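Local structure of uncharacterized protein (Desulfotomaculum acetoxidans, 3U4Y) at residues Ser290-Glu296 with Ile313-Gly317; Thr29-Leu33 with Val307-Ile313; Leu19-Ser23 with Gln35-Asp41; Ile13-Gln17 with Phe42-Ala46. The protein is of unknown function but folds as a seven-bladed beta-propeller of the kind found in the lactonase family. Residues are numbered along the deposited sequence.

Interaction 1: residues Ser290-Glu296 with Ile313-Gly317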
loop_
_atom_site.group_PDB
_atom_site.type_symbol
_atom_site.label_atom_id
_atom_site.label_comp_id
_atom_site.label_asym_id
_atom_site.label_seq_id
_atom_site.Cartn_x
_atom_site.Cartn_y
_atom_site.Cartn_z
ATOM N N SER A 290 11.532 -1.774 1.189
ATOM C CA SER A 290 12.003 -0.692 0.321
ATOM C C SER A 290 12.427 0.547 1.119
ATOM O O SER A 290 11.611 1.430 1.399
ATOM C CB SER A 290 10.940 -0.323 -0.715
ATOM O OG SER A 290 11.101 1.011 -1.169
ATOM N N ALA A 291 13.716 0.599 1.456
ATOM C CA ALA A 291 14.314 1.658 2.264
ATOM C C ALA A 291 14.445 3.001 1.540
ATOM O O ALA A 291 15.456 3.288 0.904
ATOM C CB ALA A 291 15.668 1.206 2.794
ATOM N N ASN A 292 13.387 3.797 1.634
ATOM C CA ASN A 292 13.386 5.229 1.341
ATOM C C ASN A 292 14.739 5.938 1.240
ATOM O O ASN A 292 15.039 6.564 0.231
ATOM C CB ASN A 292 12.579 5.929 2.437
ATOM C CG ASN A 292 11.654 6.961 1.891
ATOM O OD1 ASN A 292 11.511 7.092 0.680
ATOM N ND2 ASN A 292 11.006 7.704 2.774
ATOM N N ILE A 293 15.533 5.863 2.307
ATOM C CA ILE A 293 16.699 6.730 2.486
ATOM C C ILE A 293 18.038 6.000 2.365
ATOM O O ILE A 293 19.055 6.608 2.051
ATOM C CB ILE A 293 16.629 7.489 3.845
ATOM C CG1 ILE A 293 15.531 8.544 3.811
ATOM C CG2 ILE A 293 17.950 8.143 4.182
ATOM C CD1 ILE A 293 15.812 9.749 4.681
ATOM N N SER A 294 18.044 4.701 2.627
ATOM C CA SER A 294 19.238 3.903 2.387
ATOM C C SER A 294 19.253 3.549 0.911
ATOM O O SER A 294 20.299 3.188 0.351
ATOM C CB SER A 294 19.250 2.639 3.259
ATOM O OG SER A 294 20.171 2.766 4.338
ATOM N N ARG A 295 18.078 3.667 0.289
ATOM C CA ARG A 295 17.916 3.416 -1.138
ATOM C C ARG A 295 18.347 1.987 -1.450
ATOM O O ARG A 295 19.153 1.751 -2.353
ATOM C CB ARG A 295 18.747 4.409 -1.949
ATOM C CG ARG A 295 18.359 5.873 -1.745
ATOM C CD ARG A 295 17.482 6.409 -2.864
ATOM N NE ARG A 295 16.858 7.678 -2.504
ATOM C CZ ARG A 295 17.298 8.873 -2.881
ATOM N NH1 ARG A 295 18.367 8.971 -3.654
ATOM N NH2 ARG A 295 16.662 9.972 -2.490
ATOM N N GLU A 296 17.816 1.045 -0.670
ATOM C CA GLU A 296 18.171 -0.364 -0.783
ATOM C C GLU A 296 16.901 -1.199 -0.775
ATOM O O GLU A 296 15.917 -0.820 -0.164
ATOM C CB GLU A 296 19.106 -0.778 0.364
ATOM C CG GLU A 296 19.668 -2.192 0.263
ATOM C CD GLU A 296 20.946 -2.406 1.078
ATOM O OE1 GLU A 296 21.214 -3.563 1.495
ATOM O OE2 GLU A 296 21.688 -1.420 1.289
ATOM N N ILE A 313 19.382 -1.600 -7.265
ATOM C CA ILE A 313 18.104 -0.887 -7.224
ATOM C C ILE A 313 18.184 0.145 -6.118
ATOM O O ILE A 313 18.465 -0.197 -4.972
ATOM C CB ILE A 313 16.899 -1.799 -6.905
ATOM C CG1 ILE A 313 16.622 -2.799 -8.027
ATOM C CG2 ILE A 313 15.657 -0.964 -6.695
ATOM C CD1 ILE A 313 15.331 -3.570 -7.823
ATOM N N GLU A 314 17.936 1.405 -6.454
ATOM C CA GLU A 314 17.944 2.466 -5.464
ATOM C C GLU A 314 16.510 2.696 -4.993
ATOM O O GLU A 314 15.777 3.528 -5.519
ATOM C CB GLU A 314 18.576 3.720 -6.057
ATOM C CG GLU A 314 19.971 3.461 -6.641
ATOM C CD GLU A 314 20.595 4.686 -7.305
ATOM O OE1 GLU A 314 21.760 4.587 -7.755
ATOM O OE2 GLU A 314 19.926 5.741 -7.383
ATOM N N ALA A 315 16.103 1.921 -4.002
ATOM C CA ALA A 315 14.708 1.897 -3.623
ATOM C C ALA A 315 14.263 3.293 -3.257
ATOM O O ALA A 315 15.020 4.046 -2.658
ATOM C CB ALA A 315 14.492 0.935 -2.465
ATOM N N ASN A 316 13.032 3.630 -3.619
ATOM C CA ASN A 316 12.498 4.944 -3.345
ATOM C C ASN A 316 11.026 5.009 -3.715
ATOM O O ASN A 316 10.658 5.510 -4.754
ATOM C CB ASN A 316 13.288 5.967 -4.145
ATOM C CG ASN A 316 13.239 7.355 -3.547
ATOM O OD1 ASN A 316 12.429 7.660 -2.667
ATOM N ND2 ASN A 316 14.108 8.218 -4.040
ATOM N N GLY A 317 10.170 4.494 -2.857
ATOM C CA GLY A 317 8.761 4.471 -3.179
ATOM C C GLY A 317 8.125 3.127 -2.893
ATOM O O GLY A 317 8.726 2.263 -2.249
#

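Interaction 2: residues Thr29-Leu33 with Val307-Ile313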
loop_
_atom_site.group_PDB
_atom_site.type_symbol
_atom_site.label_atom_id
_atom_site.label_comp_id
_atom_site.label_asym_id
_atom_site.label_seq_id
_atom_site.Cartn_x
_atom_site.Cartn_y
_atom_site.Cartn_z
ATOM N N THR A 29 15.925 -15.309 -7.183
ATOM C CA THR A 29 17.341 -15.013 -7.363
ATOM C C THR A 29 17.738 -13.717 -6.686
ATOM O O THR A 29 18.881 -13.557 -6.248
ATOM C CB THR A 29 17.665 -14.835 -8.845
ATOM O OG1 THR A 29 16.506 -14.336 -9.522
ATOM C CG2 THR A 29 18.078 -16.154 -9.468
ATOM N N LEU A 30 16.791 -12.784 -6.637
ATOM C CA LEU A 30 17.035 -11.466 -6.070
ATOM C C LEU A 30 17.912 -10.624 -6.984
ATOM O O LEU A 30 18.934 -10.079 -6.554
ATOM C CB LEU A 30 17.661 -11.583 -4.683
ATOM C CG LEU A 30 16.688 -12.203 -3.693
ATOM C CD1 LEU A 30 17.195 -12.097 -2.256
ATOM C CD2 LEU A 30 15.366 -11.504 -3.860
ATOM N N GLU A 31 17.505 -10.529 -8.246
ATOM C CA GLU A 31 18.196 -9.701 -9.214
ATOM C C GLU A 31 17.150 -8.976 -10.038
ATOM O O GLU A 31 15.974 -9.357 -10.031
ATOM C CB GLU A 31 19.073 -10.562 -10.113
ATOM C CG GLU A 31 20.158 -11.325 -9.369
ATOM C CD GLU A 31 20.683 -12.515 -10.157
ATOM O OE1 GLU A 31 20.338 -12.629 -11.353
ATOM O OE2 GLU A 31 21.429 -13.340 -9.581
ATOM N N ILE A 32 17.563 -7.925 -10.737
ATOM C CA ILE A 32 16.625 -7.172 -11.570
ATOM C C ILE A 32 16.073 -8.038 -12.708
ATOM O O ILE A 32 16.650 -9.062 -13.062
ATOM C CB ILE A 32 17.250 -5.875 -12.162
ATOM C CG1 ILE A 32 17.844 -4.993 -11.068
ATOM C CG2 ILE A 32 16.228 -5.101 -12.966
ATOM C CD1 ILE A 32 19.101 -5.583 -10.492
ATOM N N LEU A 33 14.954 -7.609 -13.278
ATOM C CA LEU A 33 14.307 -8.308 -14.375
ATOM C C LEU A 33 14.182 -7.409 -15.592
ATOM O O LEU A 33 14.552 -7.790 -16.702
ATOM C CB LEU A 33 12.899 -8.704 -13.961
ATOM C CG LEU A 33 12.592 -10.180 -13.894
ATOM C CD1 LEU A 33 13.689 -10.860 -13.106
ATOM C CD2 LEU A 33 11.250 -10.337 -13.229
ATOM N N VAL A 307 18.534 -12.008 4.282
ATOM C CA VAL A 307 18.809 -12.979 3.241
ATOM C C VAL A 307 19.591 -12.391 2.072
ATOM O O VAL A 307 20.156 -13.135 1.284
ATOM C CB VAL A 307 17.528 -13.626 2.714
ATOM C CG1 VAL A 307 16.403 -13.491 3.736
ATOM C CG2 VAL A 307 17.150 -13.012 1.378
ATOM N N GLY A 308 19.619 -11.066 1.967
ATOM C CA GLY A 308 20.421 -10.382 0.966
ATOM C C GLY A 308 19.624 -9.307 0.253
ATOM O O GLY A 308 18.396 -9.322 0.314
ATOM N N TYR A 309 20.309 -8.381 -0.424
ATOM C CA TYR A 309 19.644 -7.285 -1.143
ATOM C C TYR A 309 19.621 -7.541 -2.654
ATOM O O TYR A 309 20.286 -8.464 -3.130
ATOM C CB TYR A 309 20.293 -5.931 -0.806
ATOM C CG TYR A 309 21.698 -5.712 -1.355
ATOM C CD1 TYR A 309 21.964 -4.669 -2.244
ATOM C CD2 TYR A 309 22.762 -6.533 -0.978
ATOM C CE1 TYR A 309 23.251 -4.457 -2.750
ATOM C CE2 TYR A 309 24.059 -6.325 -1.479
ATOM C CZ TYR A 309 24.293 -5.287 -2.368
ATOM O OH TYR A 309 25.562 -5.070 -2.874
ATOM N N VAL A 310 18.848 -6.754 -3.405
ATOM C CA VAL A 310 18.862 -6.873 -4.864
ATOM C C VAL A 310 19.873 -5.910 -5.467
ATOM O O VAL A 310 20.026 -4.774 -5.014
ATOM C CB VAL A 310 17.488 -6.632 -5.534
ATOM C CG1 VAL A 310 16.498 -7.703 -5.155
ATOM C CG2 VAL A 310 16.967 -5.285 -5.166
ATOM N N ALA A 311 20.559 -6.386 -6.494
ATOM C CA ALA A 311 21.625 -5.646 -7.141
ATOM C C ALA A 311 21.170 -4.347 -7.788
ATOM O O ALA A 311 20.243 -4.322 -8.592
ATOM C CB ALA A 311 22.243 -6.521 -8.187
ATOM N N GLY A 312 21.841 -3.262 -7.452
ATOM C CA GLY A 312 21.624 -2.007 -8.150
ATOM C C GLY A 312 20.202 -1.490 -8.309
ATOM O O GLY A 312 19.849 -0.984 -9.374
ATOM N N ILE A 313 19.382 -1.600 -7.265
ATOM C CA ILE A 313 18.104 -0.887 -7.224
ATOM C C ILE A 313 18.184 0.145 -6.118
ATOM O O ILE A 313 18.465 -0.197 -4.972
ATOM C CB ILE A 313 16.899 -1.799 -6.905
ATOM C CG1 ILE A 313 16.622 -2.799 -8.027
ATOM C CG2 ILE A 313 15.657 -0.964 -6.695
ATOM C CD1 ILE A 313 15.331 -3.570 -7.823
#

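Interaction 3: residues Leu19-Ser23 with Gln35-Asp41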
loop_
_atom_site.group_PDB
_atom_site.type_symbol
_atom_site.label_atom_id
_atom_site.label_comp_id
_atom_site.label_asym_id
_atom_site.label_seq_id
_atom_site.Cartn_x
_atom_site.Cartn_y
_atom_site.Cartn_z
ATOM N N LEU A 19 14.974 8.346 -9.912
ATOM C CA LEU A 19 15.434 7.979 -11.241
ATOM C C LEU A 19 14.257 8.055 -12.185
ATOM O O LEU A 19 14.391 7.819 -13.377
ATOM C CB LEU A 19 16.034 6.579 -11.249
ATOM C CG LEU A 19 17.144 6.408 -10.219
ATOM C CD1 LEU A 19 18.104 5.306 -10.617
ATOM C CD2 LEU A 19 17.870 7.717 -10.058
ATOM N N ARG A 20 13.102 8.409 -11.635
ATOM C CA ARG A 20 11.872 8.449 -12.402
ATOM C C ARG A 20 11.732 7.126 -13.161
ATOM O O ARG A 20 11.458 7.074 -14.352
ATOM C CB ARG A 20 11.860 9.691 -13.287
ATOM C CG ARG A 20 12.090 10.969 -12.470
ATOM C CD ARG A 20 11.619 12.208 -13.202
ATOM N NE ARG A 20 11.349 13.328 -12.304
ATOM C CZ ARG A 20 10.629 14.394 -12.651
ATOM N NH1 ARG A 20 10.106 14.466 -13.867
ATOM N NH2 ARG A 20 10.420 15.382 -11.789
ATOM N N ARG A 21 11.901 6.044 -12.414
ATOM C CA ARG A 21 12.035 4.711 -12.969
ATOM C C ARG A 21 11.251 3.694 -12.115
ATOM O O ARG A 21 10.777 4.028 -11.029
ATOM C CB ARG A 21 13.530 4.367 -13.000
ATOM C CG ARG A 21 13.873 3.070 -13.662
ATOM C CD ARG A 21 15.366 2.882 -13.746
ATOM N NE ARG A 21 15.975 2.623 -12.451
ATOM C CZ ARG A 21 17.260 2.321 -12.283
ATOM N NH1 ARG A 21 17.747 2.100 -11.072
ATOM N NH2 ARG A 21 18.066 2.228 -13.325
ATOM N N ILE A 22 11.100 2.470 -12.623
ATOM C CA ILE A 22 10.577 1.348 -11.852
ATOM C C ILE A 22 11.362 0.101 -12.251
ATOM O O ILE A 22 11.874 0.017 -13.354
ATOM C CB ILE A 22 9.104 1.068 -12.163
ATOM C CG1 ILE A 22 9.002 0.109 -13.347
ATOM C CG2 ILE A 22 8.356 2.340 -12.460
ATOM C CD1 ILE A 22 7.673 0.148 -14.046
ATOM N N SER A 23 11.453 -0.866 -11.346
ATOM C CA SER A 23 12.158 -2.116 -11.602
ATOM C C SER A 23 11.291 -3.310 -11.253
ATOM O O SER A 23 10.523 -3.275 -10.304
ATOM C CB SER A 23 13.435 -2.212 -10.763
ATOM O OG SER A 23 14.363 -1.206 -11.097
ATOM N N GLN A 35 13.926 -2.863 -16.320
ATOM C CA GLN A 35 13.856 -1.521 -15.759
ATOM C C GLN A 35 13.281 -0.512 -16.736
ATOM O O GLN A 35 13.924 -0.122 -17.715
ATOM C CB GLN A 35 15.225 -1.055 -15.284
ATOM C CG GLN A 35 15.661 -1.656 -13.980
ATOM C CD GLN A 35 16.964 -1.074 -13.496
ATOM O OE1 GLN A 35 17.849 -0.772 -14.291
ATOM N NE2 GLN A 35 17.088 -0.899 -12.185
ATOM N N ILE A 36 12.067 -0.078 -16.454
ATOM C CA ILE A 36 11.390 0.881 -17.304
ATOM C C ILE A 36 11.588 2.304 -16.803
ATOM O O ILE A 36 11.236 2.601 -15.678
ATOM C CB ILE A 36 9.900 0.578 -17.342
ATOM C CG1 ILE A 36 9.661 -0.807 -17.934
ATOM C CG2 ILE A 36 9.177 1.615 -18.146
ATOM C CD1 ILE A 36 8.213 -1.072 -18.237
ATOM N N THR A 37 12.151 3.176 -17.639
ATOM C CA THR A 37 12.383 4.575 -17.270
ATOM C C THR A 37 11.505 5.500 -18.124
ATOM O O THR A 37 11.732 5.639 -19.325
ATOM C CB THR A 37 13.877 4.976 -17.457
ATOM O OG1 THR A 37 14.744 4.049 -16.782
ATOM C CG2 THR A 37 14.134 6.392 -16.934
ATOM N N LEU A 38 10.511 6.135 -17.510
ATOM C CA LEU A 38 9.586 6.999 -18.250
ATOM C C LEU A 38 9.687 8.505 -17.959
ATOM O O LEU A 38 9.007 9.302 -18.604
ATOM C CB LEU A 38 8.141 6.569 -18.010
ATOM C CG LEU A 38 7.691 5.229 -18.576
ATOM C CD1 LEU A 38 7.596 4.207 -17.467
ATOM C CD2 LEU A 38 6.339 5.402 -19.244
ATOM N N GLY A 39 10.509 8.887 -16.986
ATOM C CA GLY A 39 10.642 10.275 -16.601
ATOM C C GLY A 39 9.407 10.859 -15.942
ATOM O O GLY A 39 8.966 11.952 -16.297
ATOM N N TYR A 40 8.840 10.136 -14.977
ATOM C CA TYR A 40 7.758 10.684 -14.159
ATOM C C TYR A 40 8.112 10.732 -12.691
ATOM O O TYR A 40 9.137 10.218 -12.255
ATOM C CB TYR A 40 6.453 9.914 -14.308
ATOM C CG TYR A 40 5.716 10.147 -15.596
ATOM C CD1 TYR A 40 4.695 11.063 -15.672
ATOM C CD2 TYR A 40 6.028 9.421 -16.734
ATOM C CE1 TYR A 40 4.018 11.264 -16.846
ATOM C CE2 TYR A 40 5.363 9.619 -17.914
ATOM C CZ TYR A 40 4.357 10.541 -17.969
ATOM O OH TYR A 40 3.687 10.741 -19.154
ATOM N N ASP A 41 7.203 11.344 -11.950
ATOM C CA ASP A 41 7.327 11.635 -10.538
ATOM C C ASP A 41 6.732 10.466 -9.706
ATOM O O ASP A 41 5.764 10.641 -8.946
ATOM C CB ASP A 41 6.547 12.934 -10.319
ATOM C CG ASP A 41 6.837 13.566 -9.009
ATOM O OD1 ASP A 41 7.986 13.443 -8.540
ATOM O OD2 ASP A 41 5.914 14.189 -8.447
#

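Interaction 4: residues Ile13-Gln17 with Phe42-Ala46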
loop_
_atom_site.group_PDB
_atom_site.type_symbol
_atom_site.label_atom_id
_atom_site.label_comp_id
_atom_site.label_asym_id
_atom_site.label_seq_id
_atom_site.Cartn_x
_atom_site.Cartn_y
_atom_site.Cartn_z
ATOM N N ILE A 13 7.611 -5.578 -8.145
ATOM C CA ILE A 13 7.887 -4.299 -8.771
ATOM C C ILE A 13 8.174 -3.248 -7.703
ATOM O O ILE A 13 7.548 -3.243 -6.664
ATOM C CB ILE A 13 6.711 -3.861 -9.690
ATOM C CG1 ILE A 13 6.971 -2.486 -10.288
ATOM C CG2 ILE A 13 5.369 -3.862 -8.950
ATOM C CD1 ILE A 13 5.740 -1.908 -10.918
ATOM N N VAL A 14 9.134 -2.372 -7.955
ATOM C CA VAL A 14 9.494 -1.360 -6.977
ATOM C C VAL A 14 9.797 -0.029 -7.638
ATOM O O VAL A 14 10.461 0.033 -8.675
ATOM C CB VAL A 14 10.702 -1.790 -6.133
ATOM C CG1 VAL A 14 11.928 -1.980 -7.010
ATOM C CG2 VAL A 14 10.969 -0.771 -5.039
ATOM N N VAL A 15 9.313 1.040 -7.017
ATOM C CA VAL A 15 9.479 2.381 -7.556
ATOM C C VAL A 15 10.804 3.010 -7.138
ATOM O O VAL A 15 11.244 2.848 -6.001
ATOM C CB VAL A 15 8.320 3.276 -7.134
ATOM C CG1 VAL A 15 8.566 4.694 -7.592
ATOM C CG2 VAL A 15 7.012 2.722 -7.683
ATOM N N GLU A 16 11.451 3.692 -8.080
ATOM C CA GLU A 16 12.641 4.484 -7.786
ATOM C C GLU A 16 12.369 5.900 -8.207
ATOM O O GLU A 16 12.564 6.262 -9.358
ATOM C CB GLU A 16 13.846 3.953 -8.527
ATOM C CG GLU A 16 14.254 2.589 -8.065
ATOM C CD GLU A 16 14.916 1.805 -9.160
ATOM O OE1 GLU A 16 14.222 1.409 -10.125
ATOM O OE2 GLU A 16 16.137 1.594 -9.056
ATOM N N GLN A 17 11.904 6.700 -7.262
ATOM C CA GLN A 17 11.327 7.990 -7.575
ATOM C C GLN A 17 12.333 8.960 -8.176
ATOM O O GLN A 17 12.002 9.743 -9.065
ATOM C CB GLN A 17 10.716 8.606 -6.322
ATOM C CG GLN A 17 10.006 9.890 -6.621
ATOM C CD GLN A 17 9.564 10.601 -5.384
ATOM O OE1 GLN A 17 10.364 11.270 -4.719
ATOM N NE2 GLN A 17 8.285 10.468 -5.055
ATOM N N PHE A 42 7.312 9.274 -9.860
ATOM C CA PHE A 42 6.689 8.032 -9.368
ATOM C C PHE A 42 6.578 7.895 -7.843
ATOM O O PHE A 42 7.484 8.271 -7.100
ATOM C CB PHE A 42 7.399 6.800 -9.932
ATOM C CG PHE A 42 7.140 6.561 -11.395
ATOM C CD1 PHE A 42 5.899 6.826 -11.949
ATOM C CD2 PHE A 42 8.149 6.067 -12.219
ATOM C CE1 PHE A 42 5.667 6.603 -13.297
ATOM C CE2 PHE A 42 7.925 5.847 -13.564
ATOM C CZ PHE A 42 6.682 6.118 -14.102
ATOM N N VAL A 43 5.460 7.328 -7.391
ATOM C CA VAL A 43 5.209 7.163 -5.963
ATOM C C VAL A 43 4.938 5.705 -5.571
ATOM O O VAL A 43 5.814 5.048 -5.021
ATOM C CB VAL A 43 4.083 8.107 -5.442
ATOM C CG1 VAL A 43 3.959 7.997 -3.943
ATOM C CG2 VAL A 43 4.368 9.564 -5.832
ATOM N N ASP A 44 3.739 5.201 -5.860
ATOM C CA ASP A 44 3.338 3.857 -5.409
ATOM C C ASP A 44 2.926 2.957 -6.582
ATOM O O ASP A 44 2.813 3.429 -7.716
ATOM C CB ASP A 44 2.200 3.947 -4.366
ATOM C CG ASP A 44 2.092 2.700 -3.485
ATOM O OD1 ASP A 44 0.955 2.318 -3.100
ATOM O OD2 ASP A 44 3.147 2.106 -3.164
ATOM N N THR A 45 2.719 1.665 -6.294
ATOM C CA THR A 45 2.256 0.668 -7.270
ATOM C C THR A 45 1.250 -0.288 -6.675
ATOM O O THR A 45 1.295 -0.616 -5.485
ATOM C CB THR A 45 3.381 -0.264 -7.769
ATOM O OG1 THR A 45 4.384 -0.411 -6.756
ATOM C CG2 THR A 45 4.000 0.250 -9.013
ATOM N N ALA A 46 0.365 -0.773 -7.532
ATOM C CA ALA A 46 -0.482 -1.906 -7.200
ATOM C C ALA A 46 -0.229 -2.958 -8.256
ATOM O O ALA A 46 0.383 -2.662 -9.270
ATOM C CB ALA A 46 -1.933 -1.508 -7.183
#

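Interaction 1: residues Ser290-Glu296 with Ile313-Gly317
Ile313 enters the contact through its backbone. Ile313 O comes within 3.3 Å of Arg295 O, and because both atoms are acceptors no hydrogen bond can form; the side chain runs off instead against Val14 and Glu16. At Glu314, CA makes a CA-H...O contact with Arg295 O (3.4 Å), while the side chain reaches His18 through OE2 and the backbone N is bound by Glu16. Ala315 buries more area against the turn than any other residue of 313-317. Ala315 CB points toward the turn, 3.2 Å from Glu296 O and 3.6 Å from Ser290 OG, and Ala315 O receives a second CA-H...O contact, from Arg295 CA at 3.3 Å. What it packs on is the tight connection between strands 286-291 and 296-301 of the last propeller blade, held by Ala291 N to Glu296 O (3.1 Å) and Arg295 N to Ala291 O (2.7 Å), while 313-317 is part of the linker that carries the chain from that blade to strand 319-321 of the closing blade. Asn316 ND2 lies over one face of the Arg295 guanidinium; Arg295 NE and Asn316 ND2, 3.2 Å apart, are two donors, so they pack without bonding. At Gly317 a hydrogen bond crosses the pair, Ser290 OG donating to Gly317 O at 2.9 Å.

Interaction 2: residues Thr29-Leu33 with Val307-Ile313
Leu30 sits in the hairpin loop ahead of strand 32-37 and supplies more of the buried surface than any other residue here. Leu30 CD1 touches Val307 CG2 at 3.7 Å and Leu30 CB lies 4.1 Å from Val310 CG1, while Leu30 O comes to 3.6 Å from Val310 CA. Val307 and Gly308 form a classic beta bulge opposite Val299, in the outermost strand of the last blade. The two segments thus belong to adjacent blades of the propeller, the one closed by both chain ends and the one before it, made of strands 278-280 to 306-309, and meet near its outer edge. No hydrogen bond crosses between them. Glu31 adds little beyond its backbone N, 4.3 Å from Val310 CG1. Ile32 finishes the contact on the type II turn from Val310 to Ile313, in which Gly312 takes the positive-phi position: Ile32 CG1 lies 3.9 Å from Ile313 CG1, where Ile313 also packs on Val14 and Ser23.

Interaction 3: residues Leu19-Ser23 with Gln35-Asp41
In the backbone, strands 21-23 and 35-37 run antiparallel. Ile22 and Ile36 are the hydrogen-bonded pair, with Ile22 N to Ile36 O at 3.1 Å and a weak return from Ile36 N to Ile22 O, also 3.1 Å, between the non-hydrogen-bonded pairs Arg21-Thr37 and Ser23-Gln35. Arg20 and Arg21 form a G1 beta bulge facing Glu16, and Arg20 O takes two weak bonds, from Leu38 N (3.4 Å) and Gly39 N (3.3 Å). Among the polar side chains, Gln35 NE2 donates to Ser23 OG at 3.0 Å, and Gln35 OE1 lies over one face of the Arg21 guanidinium without a hydrogen bond; Arg21 and Ser23 both bind Glu16. Arg20 NH2 and Asp41 OD1, 4.5 Å apart, are too far for a salt bridge, and Asp41 OD2 accepts from Phe60 N. On the face carrying Ile22 and Ile36, Ile22 CD1 meets Ile36 CB at 4.0 Å. This outer hairpin of its blade has strand 11-16 on its inner side, and Ile36, Leu38 and Tyr40 rest on strands 63-68 and 75-81 of the next blade.

Interaction 4: residues Ile13-Gln17 with Phe42-Ala46
Val15, Phe42 and Thr45 carry most of this buried contact. Val15 points toward the opposing strand and takes the largest share: its CG1 presses on Phe42 CB at 3.4 Å, its CB lies 3.7 Å from Val43 O, and its CG2 reaches Thr45 CG2 at 4.1 Å. Phe42 meets it with the base of its side chain, then sends the ring away towards Ile22 and Val56. Its carbonyl is used as well, since Gln17, just past strand 11-16, reaches the start of strand 42-47, where Gln17 NE2 donates to Phe42 O at 3.1 Å, the single hydrogen bond between the segments. Thr45 points back towards strand 13-16 and touches Ile13 at the other end, Thr45 CG2 to Ile13 CD1 being 3.4 Å. The strands run nearly antiparallel, at 163°, but their axes stay 6.6 Å apart at closest approach and no backbone hydrogen bond joins them; each pairs within its own sheet, 11-16 with 21-26 and 319-321, and 42-47 with 53-58. Side chains meeting between two separate sheets in this way are how neighbouring blades pack face to face in a beta-propeller, here between the closing blade and the innermost strand of the next.

How the interactions relate
From the N terminus, 13-17 opens the first loop, which interaction 4 closes at 42-46; interaction 3, the hairpin of 19-23 with 35-41, is nested inside it, and the Glu16 salt bridge to Arg21 joins the two. Interaction 2 opens at 29-33, within that loop, and crosses both, closing only at 307-313 after the chain has gone round the whole ring. Interaction 1 opens at 290-296 and closes a short loop at 313-317, crossing interaction 2 and sharing Ile313 with it; it follows 3 and 4 in series. Together they tie together the last blade, the closing blade and the blade after it. The Cys51-Cys322 disulfide also links the C-terminal end to the loop after strand 42-47.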